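PDB 4WES: nitrogenase molybdenum-iron protein beta chain from Clostridium pasteurianum, which forms, together with the alpha chain, the molybdenum-iron component of nitrogenase, which reduces dinitrogen to ammonia, and shares an [8Fe-7S] cluster with that chain. Local coordinates for residues Lys132-His136 with Gly156-Leu161; Val174-Phe178 with Ser240-Ser246; Pro181-Ile187 with Tyr420-Val425; Asn392-Lys396 with Phe411-Asp415. All coordinates share one frame; numbering follows the deposited sequence. Where two conformers were deposited one is given.

Interaction 1. Residues Lys132-His136 with Gly156-Leu161; sequences KLVIH and GIVNYL
Ile135 lies against the ring of Tyr160 where strand 133-136, an outer strand of a four-stranded parallel sheet, is packed by residues 156-161 of helix 146-161, the next helix along the chain in this layered alpha/beta fold. The short segment axes approach to 7.8 Å, and the helix runs at 135° to the strand direction. The tight part centres on Ile135. Its CA stands 3.7 Å from the centroid of the Tyr160 ring, almost on the ring normal, a CH-pi contact over the face. On the same residue CG2 presses against Tyr160 CB at 3.5 Å. The other branch, with CG1 set between backbone N and carbonyl carbon (chi1 71°), carries CD1 to within 4.2 Å of Ile157 CG1. Gly156 has no side chain, which lets His136 O come to 3.7 Å from its CA. Farther back along the strand the packing thins to methyl against methyl, Leu133 CD1 on Leu161 CD2 at 3.8 Å. The looser, wetter side lies by exposed Asn159: a water donates to His136 O and accepts from Asn159 ND2, bridging strand and helix. Helix 115-125 packs against both His136 and Tyr160. These two rings meet rim to rim with planes at 82°, and Tyr160 OH sits in the imidazole plane, hydrogen-bonded at 2.6 Å to His136 ND1.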
loop_
_atom_site.group_PDB
_atom_site.type_symbol
_atom_site.label_atom_id
_atom_site.label_comp_id
_atom_site.label_asym_id
_atom_site.label_seq_id
_atom_site.Cartn_x
_atom_site.Cartn_y
_atom_site.Cartn_z
ATOM N N LYS B 132 29.936 21.432 28.754
ATOM C CA LYS B 132 29.537 21.378 27.346
ATOM C C LYS B 132 30.670 20.803 26.533
ATOM O O LYS B 132 31.840 20.874 26.920
ATOM C CB LYS B 132 29.206 22.771 26.800
ATOM C CG LYS B 132 28.128 23.483 27.585
ATOM C CD LYS B 132 26.783 22.804 27.479
ATOM C CE LYS B 132 25.663 23.678 28.009
ATOM N NZ LYS B 132 24.332 23.083 27.815
ATOM N N LEU B 133 30.326 20.299 25.341
ATOM C CA LEU B 133 31.304 19.651 24.491
ATOM C C LEU B 133 31.199 20.117 23.047
ATOM O O LEU B 133 30.100 20.397 22.544
ATOM C CB LEU B 133 31.112 18.133 24.512
ATOM C CG LEU B 133 31.327 17.453 25.851
ATOM C CD1 LEU B 133 30.854 16.024 25.851
ATOM C CD2 LEU B 133 32.796 17.527 26.232
ATOM N N VAL B 134 32.342 20.154 22.364
ATOM C CA VAL B 134 32.404 20.326 20.891
ATOM C C VAL B 134 33.242 19.198 20.327
ATOM O O VAL B 134 34.385 19.001 20.733
ATOM C CB VAL B 134 33.040 21.681 20.497
ATOM C CG1 VAL B 134 33.089 21.803 18.970
ATOM C CG2 VAL B 134 32.283 22.855 21.109
ATOM N N ILE B 135 32.635 18.428 19.427
ATOM C CA ILE B 135 33.317 17.353 18.753
ATOM C C ILE B 135 33.274 17.589 17.244
ATOM O O ILE B 135 32.530 18.445 16.769
ATOM C CB ILE B 135 32.703 15.978 19.112
ATOM C CG1 ILE B 135 31.330 15.737 18.503
ATOM C CG2 ILE B 135 32.656 15.809 20.630
ATOM C CD1 ILE B 135 30.889 14.306 18.592
ATOM N N HIS B 136 34.066 16.839 16.493
ATOM C CA HIS B 136 34.045 17.006 15.034
ATOM C C HIS B 136 34.385 15.721 14.308
ATOM O O HIS B 136 35.005 14.802 14.864
ATOM C CB HIS B 136 35.017 18.102 14.549
ATOM C CG HIS B 136 36.393 17.609 14.240
ATOM N ND1 HIS B 136 37.346 17.320 15.202
ATOM C CD2 HIS B 136 36.962 17.346 13.051
ATOM C CE1 HIS B 136 38.446 16.898 14.607
ATOM N NE2 HIS B 136 38.237 16.898 13.302
ATOM N N GLY B 156 33.925 10.082 14.768
ATOM C CA GLY B 156 34.159 11.277 15.596
ATOM C C GLY B 156 33.628 11.157 17.004
ATOM O O GLY B 156 34.267 11.582 17.967
ATOM N N ILE B 157 32.454 10.567 17.142
ATOM C CA ILE B 157 31.891 10.278 18.458
ATOM C C ILE B 157 32.844 9.413 19.276
ATOM O O ILE B 157 33.170 9.722 20.437
ATOM C CB ILE B 157 30.520 9.573 18.319
ATOM C CG1 ILE B 157 29.468 10.499 17.722
ATOM C CG2 ILE B 157 30.071 9.010 19.658
ATOM C CD1 ILE B 157 28.194 9.803 17.272
ATOM N N VAL B 158 33.350 8.339 18.664
ATOM C CA VAL B 158 34.303 7.463 19.362
ATOM C C VAL B 158 35.575 8.220 19.731
ATOM O O VAL B 158 36.063 8.151 20.871
ATOM C CB VAL B 158 34.661 6.227 18.520
ATOM C CG1 VAL B 158 35.744 5.406 19.209
ATOM C CG2 VAL B 158 33.452 5.333 18.264
ATOM N N ASN B 159 36.126 8.942 18.766
ATOM C CA ASN B 159 37.385 9.661 18.967
ATOM C C ASN B 159 37.313 10.594 20.166
ATOM O O ASN B 159 38.236 10.636 20.978
ATOM C CB ASN B 159 37.727 10.541 17.779
ATOM C CG ASN B 159 38.297 9.789 16.583
ATOM O OD1 ASN B 159 38.781 8.665 16.677
ATOM N ND2 ASN B 159 38.232 10.444 15.421
ATOM N N TYR B 160 36.221 11.338 20.307
ATOM C CA TYR B 160 36.101 12.315 21.384
ATOM C C TYR B 160 35.543 11.787 22.673
ATOM O O TYR B 160 35.942 12.281 23.723
ATOM C CB TYR B 160 35.198 13.471 20.932
ATOM C CG TYR B 160 35.885 14.525 20.078
ATOM C CD1 TYR B 160 36.034 14.367 18.704
ATOM C CD2 TYR B 160 36.400 15.681 20.645
ATOM C CE1 TYR B 160 36.650 15.336 17.932
ATOM C CE2 TYR B 160 37.005 16.663 19.892
ATOM C CZ TYR B 160 37.131 16.491 18.519
ATOM O OH TYR B 160 37.716 17.492 17.790
ATOM N N LEU B 161 34.621 10.814 22.613
ATOM C CA LEU B 161 33.852 10.462 23.801
ATOM C C LEU B 161 34.170 9.107 24.449
ATOM O O LEU B 161 34.189 8.997 25.670
ATOM C CB LEU B 161 32.361 10.561 23.497
ATOM C CG LEU B 161 31.903 11.921 23.024
ATOM C CD1 LEU B 161 30.411 11.888 22.775
ATOM C CD2 LEU B 161 32.276 13.064 23.963
HETATM O O HOH W 1 37.290 13.156 14.766
#

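Interaction 2. Residues Val174-Phe178 with Ser240-Ser246; sequences VIPGF and SLGSYAS
Ile175 and Ser240 pair as parallel strand neighbours, their CA atoms 5.2 Å apart, and Leu241 N gives Ile175 O a straight 3.0 Å hydrogen bond almost in line with the C=O. Beyond this bridge both strands end, the second passing through Gly242 at the N-cap of helix 243-257. Ser246, in the first turn of that helix, turns back to the strand end: with OG beside its own backbone N (chi1 -57°), it donates to Leu241 O at 2.8 Å from above the carbonyl plane. A water also donates to Leu241 O and to Pro176 O, joining the two strand ends. Gly177, at positive phi (79°), passes close by, its CA 3.5 Å from Leu241 O in a CA-H...O contact. Ala245 CB packs against the chain just beyond, 3.5 Å from Phe178 N, while Ile175 CG2 touches Ser246 OG at 3.4 Å. The Val174 and Leu241 side chains meet at a slant, CG2 of the one 3.8 Å from CD1 of the other. Strands 172-175 and 237-241 are the inner pair of a four-stranded parallel sheet; Ile175 and Ala245 pack on helix 146-161, while Val174, Pro176 and Leu241 meet helix 181-193.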
loop_
_atom_site.group_PDB
_atom_site.type_symbol
_atom_site.label_atom_id
_atom_site.label_comp_id
_atom_site.label_asym_id
_atom_site.label_seq_id
_atom_site.Cartn_x
_atom_site.Cartn_y
_atom_site.Cartn_z
ATOM N N VAL B 174 25.819 -1.401 20.032
ATOM C CA VAL B 174 25.314 -1.667 18.704
ATOM C C VAL B 174 25.340 -0.383 17.892
ATOM O O VAL B 174 24.739 0.612 18.290
ATOM C CB VAL B 174 23.933 -2.374 18.705
ATOM C CG1 VAL B 174 22.883 -1.609 19.493
ATOM C CG2 VAL B 174 23.475 -2.665 17.276
ATOM N N ILE B 175 26.052 -0.430 16.771
ATOM C CA ILE B 175 26.052 0.670 15.820
ATOM C C ILE B 175 25.134 0.196 14.694
ATOM O O ILE B 175 25.452 -0.770 14.014
ATOM C CB ILE B 175 27.463 1.007 15.306
ATOM C CG1 ILE B 175 28.403 1.345 16.466
ATOM C CG2 ILE B 175 27.398 2.123 14.299
ATOM C CD1 ILE B 175 29.874 1.438 16.057
ATOM N N PRO B 176 23.957 0.838 14.546
ATOM C CA PRO B 176 22.902 0.263 13.723
ATOM C C PRO B 176 23.027 0.560 12.227
ATOM O O PRO B 176 22.193 0.119 11.449
ATOM C CB PRO B 176 21.649 0.895 14.302
ATOM C CG PRO B 176 22.109 2.255 14.706
ATOM C CD PRO B 176 23.483 2.010 15.303
ATOM N N GLY B 177 24.004 1.371 11.856
ATOM C CA GLY B 177 24.166 1.806 10.504
ATOM C C GLY B 177 23.214 2.928 10.108
ATOM O O GLY B 177 22.505 3.505 10.932
ATOM N N PHE B 178 23.239 3.251 8.807
ATOM C CA PHE B 178 22.416 4.323 8.260
ATOM C C PHE B 178 21.037 3.764 7.965
ATOM O O PHE B 178 20.664 3.507 6.819
ATOM C CB PHE B 178 23.102 4.962 7.054
ATOM C CG PHE B 178 22.351 6.130 6.503
ATOM C CD1 PHE B 178 22.248 7.291 7.205
ATOM C CD2 PHE B 178 21.662 6.053 5.264
ATOM C CE1 PHE B 178 21.512 8.393 6.694
ATOM C CE2 PHE B 178 20.958 7.131 4.796
ATOM C CZ PHE B 178 20.889 8.295 5.519
ATOM N N SER B 240 28.652 -4.243 14.774
ATOM C CA SER B 240 28.647 -3.262 13.682
ATOM C C SER B 240 27.658 -3.749 12.633
ATOM O O SER B 240 27.927 -4.750 11.972
ATOM C CB SER B 240 30.069 -3.221 13.103
ATOM O OG SER B 240 30.083 -2.350 12.002
ATOM N N LEU B 241 26.505 -3.083 12.516
ATOM C CA LEU B 241 25.486 -3.527 11.584
ATOM C C LEU B 241 25.634 -2.742 10.301
ATOM O O LEU B 241 25.349 -1.532 10.267
ATOM C CB LEU B 241 24.096 -3.329 12.144
ATOM C CG LEU B 241 23.793 -3.953 13.507
ATOM C CD1 LEU B 241 22.324 -3.850 13.852
ATOM C CD2 LEU B 241 24.245 -5.390 13.651
ATOM N N GLY B 242 26.080 -3.412 9.247
ATOM C CA GLY B 242 26.313 -2.751 7.963
ATOM C C GLY B 242 27.728 -2.212 7.927
ATOM O O GLY B 242 28.023 -1.179 8.484
ATOM N N SER B 243 28.614 -2.902 7.209
ATOM C CA SER B 243 30.022 -2.533 7.245
ATOM C C SER B 243 30.310 -1.119 6.736
ATOM O O SER B 243 31.181 -0.441 7.283
ATOM C CB SER B 243 30.878 -3.553 6.516
ATOM O OG SER B 243 30.588 -3.552 5.126
ATOM N N TYR B 244 29.604 -0.686 5.695
ATOM C CA TYR B 244 29.891 0.632 5.159
ATOM C C TYR B 244 29.635 1.726 6.185
ATOM O O TYR B 244 30.437 2.660 6.339
ATOM C CB TYR B 244 29.088 0.916 3.898
ATOM C CG TYR B 244 29.575 0.260 2.628
ATOM C CD1 TYR B 244 29.412 -1.093 2.415
ATOM C CD2 TYR B 244 30.122 1.028 1.604
ATOM C CE1 TYR B 244 29.787 -1.693 1.219
ATOM C CE2 TYR B 244 30.482 0.453 0.393
ATOM C CZ TYR B 244 30.319 -0.898 0.195
ATOM O OH TYR B 244 30.650 -1.477 -1.012
ATOM N N ALA B 245 28.476 1.667 6.843
ATOM C CA ALA B 245 28.097 2.704 7.776
ATOM C C ALA B 245 28.794 2.571 9.139
ATOM O O ALA B 245 28.997 3.586 9.812
ATOM C CB ALA B 245 26.586 2.704 7.994
ATOM N N SER B 246 29.057 1.343 9.563
ATOM C CA SER B 246 29.289 1.098 10.972
ATOM C C SER B 246 30.698 0.600 11.337
ATOM O O SER B 246 31.121 0.743 12.497
ATOM C CB SER B 246 28.261 0.094 11.499
ATOM O OG SER B 246 26.948 0.579 11.263
HETATM O O HOH W 2 22.946 -1.094 8.992
#

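Interaction 3. Residues Pro181-Ile187 with Tyr420-Val425; sequences PADMREI and YYNPKV
Asp183 reaches from helix 181-193 into the bend at Pro423-Val425. Its CB rests on a methyl of Val425, CG2, at 3.8 Å. CG lies beside the residue's own backbone N (chi1 -65°), which turns the carboxylate to the loop. There OD2 takes two successive backbone N-H groups: Lys424 N binds at 2.7 Å on the syn lone pair, and Val425 N at 3.2 Å from OD2, coming from 44° out of the carboxylate plane. The other oxygen, OD1, touches the Lys424 chain at CE (3.3 Å) and accepts from a water that also donates to Asn422 O; Gly180 N adds a weak bond. Lys424 NZ stays beyond salt-bridge range of OD1 and pairs instead with Glu323. The contact thus joins the helix that follows strand 172-175 of a parallel beta sheet in this alpha/beta fold to the loop leading straight into the long helix 426-448, more than 230 residues on. One residue earlier, Ala182 CB sits 3.4 Å from Tyr420 O, and a second water links Tyr420 O to Ala182 N. Glu186 runs alongside Val425 in the opposite direction, with its CB 3.9 Å from Pro423 CB, and its carboxylate pairs with Arg189. Where the segment 420-425 begins, Tyr420 packs on Leu302 of the second beta subunit and Tyr421 on Ile431 of that same subunit.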
loop_
_atom_site.group_PDB
_atom_site.type_symbol
_atom_site.label_atom_id
_atom_site.label_comp_id
_atom_site.label_asym_id
_atom_site.label_seq_id
_atom_site.Cartn_x
_atom_site.Cartn_y
_atom_site.Cartn_z
ATOM N N PRO B 181 14.867 5.628 12.139
ATOM C CA PRO B 181 14.491 5.505 13.557
ATOM C C PRO B 181 13.616 4.297 13.825
ATOM O O PRO B 181 13.723 3.711 14.907
ATOM C CB PRO B 181 13.820 6.847 13.865
ATOM C CG PRO B 181 13.410 7.404 12.532
ATOM C CD PRO B 181 14.447 6.921 11.566
ATOM N N ALA B 182 12.739 3.902 12.900
ATOM C CA ALA B 182 11.950 2.720 13.134
ATOM C C ALA B 182 12.806 1.474 13.230
ATOM O O ALA B 182 12.492 0.527 13.968
ATOM C CB ALA B 182 10.897 2.554 12.081
ATOM N N ASP B 183 13.858 1.423 12.407
ATOM C CA ASP B 183 14.784 0.290 12.446
ATOM C C ASP B 183 15.587 0.279 13.737
ATOM O O ASP B 183 15.790 -0.771 14.341
ATOM C CB ASP B 183 15.712 0.368 11.226
ATOM C CG ASP B 183 14.970 0.198 9.922
ATOM O OD1 ASP B 183 15.312 0.929 8.977
ATOM O OD2 ASP B 183 14.063 -0.654 9.878
ATOM N N MET B 184 16.006 1.476 14.188
ATOM C CA MET B 184 16.641 1.561 15.498
ATOM C C MET B 184 15.716 1.070 16.604
ATOM O O MET B 184 16.160 0.315 17.486
ATOM C CB MET B 184 17.144 2.988 15.740
ATOM C CG MET B 184 18.320 3.353 14.836
ATOM S SD MET B 184 18.301 5.073 14.400
ATOM C CE MET B 184 19.913 5.248 13.585
ATOM N N ARG B 185 14.434 1.454 16.560
ATOM C CA ARG B 185 13.500 0.981 17.572
ATOM C C ARG B 185 13.349 -0.517 17.543
ATOM O O ARG B 185 13.299 -1.171 18.590
ATOM C CB ARG B 185 12.120 1.619 17.403
ATOM C CG ARG B 185 12.101 3.107 17.714
ATOM C CD ARG B 185 10.723 3.679 17.498
ATOM N NE ARG B 185 10.631 5.119 17.680
ATOM C CZ ARG B 185 10.098 5.751 18.706
ATOM N NH1 ARG B 185 9.713 5.077 19.777
ATOM N NH2 ARG B 185 9.944 7.055 18.680
ATOM N N GLU B 186 13.294 -1.098 16.336
ATOM C CA GLU B 186 13.128 -2.550 16.228
ATOM C C GLU B 186 14.349 -3.300 16.736
ATOM O O GLU B 186 14.209 -4.330 17.421
ATOM C CB GLU B 186 12.800 -2.922 14.798
ATOM C CG GLU B 186 12.661 -4.414 14.529
ATOM C CD GLU B 186 11.585 -5.140 15.327
ATOM O OE1 GLU B 186 10.749 -4.489 15.978
ATOM O OE2 GLU B 186 11.611 -6.392 15.313
ATOM N N ILE B 187 15.543 -2.820 16.415
ATOM C CA ILE B 187 16.763 -3.462 16.924
ATOM C C ILE B 187 16.803 -3.395 18.449
ATOM O O ILE B 187 17.123 -4.401 19.103
ATOM C CB ILE B 187 18.005 -2.840 16.257
ATOM C CG1 ILE B 187 18.026 -3.210 14.768
ATOM C CG2 ILE B 187 19.277 -3.240 16.953
ATOM C CD1 ILE B 187 18.841 -2.254 13.923
ATOM N N TYR B 420 8.098 6.274 7.954
ATOM C CA TYR B 420 9.162 6.329 8.941
ATOM C C TYR B 420 8.757 5.715 10.289
ATOM O O TYR B 420 9.587 5.611 11.181
ATOM C CB TYR B 420 9.679 7.789 9.123
ATOM C CG TYR B 420 8.563 8.767 8.958
ATOM C CD1 TYR B 420 8.390 9.420 7.740
ATOM C CD2 TYR B 420 7.619 9.003 9.956
ATOM C CE1 TYR B 420 7.308 10.235 7.508
ATOM C CE2 TYR B 420 6.545 9.829 9.743
ATOM C CZ TYR B 420 6.370 10.438 8.510
ATOM O OH TYR B 420 5.275 11.197 8.225
ATOM N N TYR B 421 7.508 5.262 10.416
ATOM C CA TYR B 421 7.086 4.500 11.568
ATOM C C TYR B 421 7.218 2.984 11.348
ATOM O O TYR B 421 6.956 2.237 12.270
ATOM C CB TYR B 421 5.646 4.877 11.962
ATOM C CG TYR B 421 5.454 6.351 12.328
ATOM C CD1 TYR B 421 6.270 7.034 13.251
ATOM C CD2 TYR B 421 4.464 7.057 11.747
ATOM C CE1 TYR B 421 6.063 8.379 13.528
ATOM C CE2 TYR B 421 4.234 8.380 12.043
ATOM C CZ TYR B 421 5.054 9.061 12.895
ATOM O OH TYR B 421 4.816 10.454 13.121
ATOM N N ASN B 422 7.595 2.550 10.131
ATOM C CA ASN B 422 7.676 1.114 9.874
ATOM C C ASN B 422 9.104 0.648 9.686
ATOM O O ASN B 422 9.873 1.166 8.880
ATOM C CB ASN B 422 6.797 0.599 8.714
ATOM C CG ASN B 422 6.038 1.691 7.990
ATOM O OD1 ASN B 422 6.133 1.808 6.766
ATOM N ND2 ASN B 422 5.244 2.464 8.729
ATOM N N PRO B 423 9.478 -0.392 10.454
ATOM C CA PRO B 423 10.808 -0.918 10.275
ATOM C C PRO B 423 10.888 -1.759 9.009
ATOM O O PRO B 423 9.867 -2.329 8.586
ATOM C CB PRO B 423 10.987 -1.833 11.499
ATOM C CG PRO B 423 9.602 -2.317 11.798
ATOM C CD PRO B 423 8.721 -1.116 11.486
ATOM N N LYS B 424 12.095 -1.833 8.428
ATOM C CA LYS B 424 12.434 -2.809 7.426
ATOM C C LYS B 424 13.285 -3.942 7.948
ATOM O O LYS B 424 13.445 -4.935 7.247
ATOM C CB LYS B 424 13.144 -2.144 6.209
ATOM C CG LYS B 424 14.548 -1.572 6.553
ATOM C CD LYS B 424 15.337 -0.908 5.421
ATOM C CE LYS B 424 15.910 0.467 5.810
ATOM N NZ LYS B 424 16.284 1.254 4.597
ATOM N N VAL B 425 13.856 -3.770 9.142
ATOM C CA VAL B 425 14.727 -4.767 9.733
ATOM C C VAL B 425 13.965 -5.754 10.613
ATOM O O VAL B 425 12.824 -5.513 11.032
ATOM C CB VAL B 425 15.850 -4.104 10.558
ATOM C CG1 VAL B 425 16.718 -3.237 9.680
ATOM C CG2 VAL B 425 15.308 -3.339 11.775
HETATM O O HOH W 3 12.222 5.100 10.290
HETATM O O HOH W 4 12.616 1.976 8.242
#

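Interaction 4. Residues Asn392-Lys396 with Phe411-Asp415; sequences NTYGK and FPIMD
The amide of Asn392 holds Phe411 O near its own plane, ND2 donating at 3.0 Å although it stands above the plane of that carbonyl; Pro412, which follows a cis peptide bond, lies alongside with CD by ND2. Pro412 CB covers one face of the Phe411 ring toward its rim, and the Phe178 ring meets Phe411 edge-to-face. Met414 CE approaches the Tyr394 ring obliquely, 3.5 Å from OH; Trp84 of the alpha chain stacks on that ring, and its backbone O is hydrogen-bonded to Tyr394 OH. The carboxylate of Asp415 is met from above its plane at OD1 by Thr393 OG1 (2.8 Å) and on the anti side at OD2 by Lys396 NZ (2.7 Å), a salt bridge. Asn392 OD1 accepts from Tyr394 N in an Asx turn, which holds the amide in place, while Thr393 N bonds Pro412 O at 3.1 Å. Met414 N donates to Thr393 OG1 at 2.9 Å, so this hydroxyl passes a directed chain of bonds from backbone to carboxylate. Arg408 also pairs with Asp415 OD2, and Glu446 of the second beta subunit with Lys396; buried among these charges, Asp415 is probably kept ionised.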
loop_
_atom_site.group_PDB
_atom_site.type_symbol
_atom_site.label_atom_id
_atom_site.label_comp_id
_atom_site.label_asym_id
_atom_site.label_seq_id
_atom_site.Cartn_x
_atom_site.Cartn_y
_atom_site.Cartn_z
ATOM N N ASN B 392 14.514 4.615 -3.511
ATOM C CA ASN B 392 13.976 5.808 -2.879
ATOM C C ASN B 392 12.995 6.497 -3.823
ATOM O O ASN B 392 12.650 5.989 -4.904
ATOM C CB ASN B 392 15.117 6.728 -2.427
ATOM C CG ASN B 392 15.866 7.380 -3.585
ATOM O OD1 ASN B 392 15.338 7.554 -4.675
ATOM N ND2 ASN B 392 17.102 7.785 -3.312
ATOM N N THR B 393 12.492 7.674 -3.414
ATOM C CA THR B 393 11.469 8.385 -4.171
ATOM C C THR B 393 11.762 8.532 -5.649
ATOM O O THR B 393 10.842 8.523 -6.482
ATOM C CB THR B 393 11.183 9.731 -3.510
ATOM O OG1 THR B 393 10.529 9.511 -2.260
ATOM C CG2 THR B 393 10.355 10.681 -4.340
ATOM N N TYR B 394 13.027 8.730 -6.008
ATOM C CA TYR B 394 13.363 9.042 -7.403
ATOM C C TYR B 394 13.100 7.900 -8.360
ATOM O O TYR B 394 12.990 8.130 -9.565
ATOM C CB TYR B 394 14.805 9.560 -7.497
ATOM C CG TYR B 394 14.917 10.930 -6.879
ATOM C CD1 TYR B 394 14.432 12.044 -7.558
ATOM C CD2 TYR B 394 15.481 11.138 -5.627
ATOM C CE1 TYR B 394 14.483 13.314 -7.010
ATOM C CE2 TYR B 394 15.539 12.411 -5.084
ATOM C CZ TYR B 394 15.066 13.487 -5.760
ATOM O OH TYR B 394 15.140 14.754 -5.229
ATOM N N GLY B 395 12.904 6.692 -7.846
ATOM C CA GLY B 395 12.469 5.601 -8.718
ATOM C C GLY B 395 11.064 5.781 -9.266
ATOM O O GLY B 395 10.707 5.123 -10.230
ATOM N N LYS B 396 10.269 6.668 -8.661
ATOM C CA LYS B 396 8.879 6.808 -9.080
ATOM C C LYS B 396 8.731 7.184 -10.536
ATOM O O LYS B 396 7.723 6.874 -11.176
ATOM C CB LYS B 396 8.124 7.872 -8.174
ATOM C CG LYS B 396 8.569 9.297 -8.383
ATOM C CD LYS B 396 8.201 10.357 -7.295
ATOM C CE LYS B 396 6.793 10.685 -7.248
ATOM N NZ LYS B 396 6.429 11.441 -6.061
ATOM N N PHE B 411 16.488 5.950 1.253
ATOM C CA PHE B 411 16.626 7.374 1.553
ATOM C C PHE B 411 16.978 8.161 0.299
ATOM O O PHE B 411 17.892 7.741 -0.414
ATOM C CB PHE B 411 17.755 7.559 2.590
ATOM C CG PHE B 411 18.083 9.002 2.897
ATOM C CD1 PHE B 411 17.325 9.725 3.761
ATOM C CD2 PHE B 411 19.181 9.600 2.341
ATOM C CE1 PHE B 411 17.627 11.058 4.028
ATOM C CE2 PHE B 411 19.508 10.893 2.599
ATOM C CZ PHE B 411 18.719 11.638 3.420
ATOM N N PRO B 412 16.349 9.310 0.085
ATOM C CA PRO B 412 15.193 9.836 0.817
ATOM C C PRO B 412 13.866 9.374 0.218
ATOM O O PRO B 412 13.739 9.241 -1.000
ATOM C CB PRO B 412 15.363 11.353 0.664
ATOM C CG PRO B 412 16.005 11.513 -0.636
ATOM C CD PRO B 412 16.863 10.298 -0.886
ATOM N N ILE B 413 12.894 9.163 1.111
ATOM C CA ILE B 413 11.507 8.907 0.740
ATOM C C ILE B 413 10.760 10.159 1.173
ATOM O O ILE B 413 10.596 10.394 2.376
ATOM C CB ILE B 413 10.936 7.652 1.419
ATOM C CG1 ILE B 413 11.758 6.400 1.061
ATOM C CG2 ILE B 413 9.493 7.494 1.038
ATOM C CD1 ILE B 413 11.388 5.209 1.919
ATOM N N MET B 414 10.335 10.963 0.194
ATOM C CA MET B 414 9.882 12.337 0.455
ATOM C C MET B 414 8.429 12.549 0.034
ATOM O O MET B 414 7.980 13.694 0.075
ATOM C CB MET B 414 10.762 13.347 -0.284
ATOM C CG MET B 414 12.216 13.241 0.148
ATOM S SD MET B 414 13.311 14.430 -0.618
ATOM C CE MET B 414 13.363 13.844 -2.309
ATOM N N ASP B 415 7.723 11.483 -0.315
ATOM C CA ASP B 415 6.435 11.639 -0.953
ATOM C C ASP B 415 5.332 10.799 -0.334
ATOM O O ASP B 415 4.271 10.696 -0.929
ATOM C CB ASP B 415 6.531 11.399 -2.471
ATOM C CG ASP B 415 7.118 10.052 -2.867
ATOM O OD1 ASP B 415 7.749 9.363 -2.017
ATOM O OD2 ASP B 415 6.918 9.689 -4.048
#

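From the N terminus, interaction 1 closes first, a short loop between strand 133-136 of the first sheet and residues 156-161 of helix 146-161. The chain then enters strand 172-175, where interaction 2 opens; interaction 3 opens at helix 181-193 before interaction 2 closes at 240-246, so the two cross. They also touch, Leu241 and Pro176 packing on Ile187. Interaction 4 closes the small loop 392-415 next to the third sheet, nested inside the far longer loop that interaction 3 completes at 420-425. Interactions 2 and 4 touch through an aromatic pair, linking the second sheet's region to the third, while interactions 3 and 4 both reach the second beta subunit.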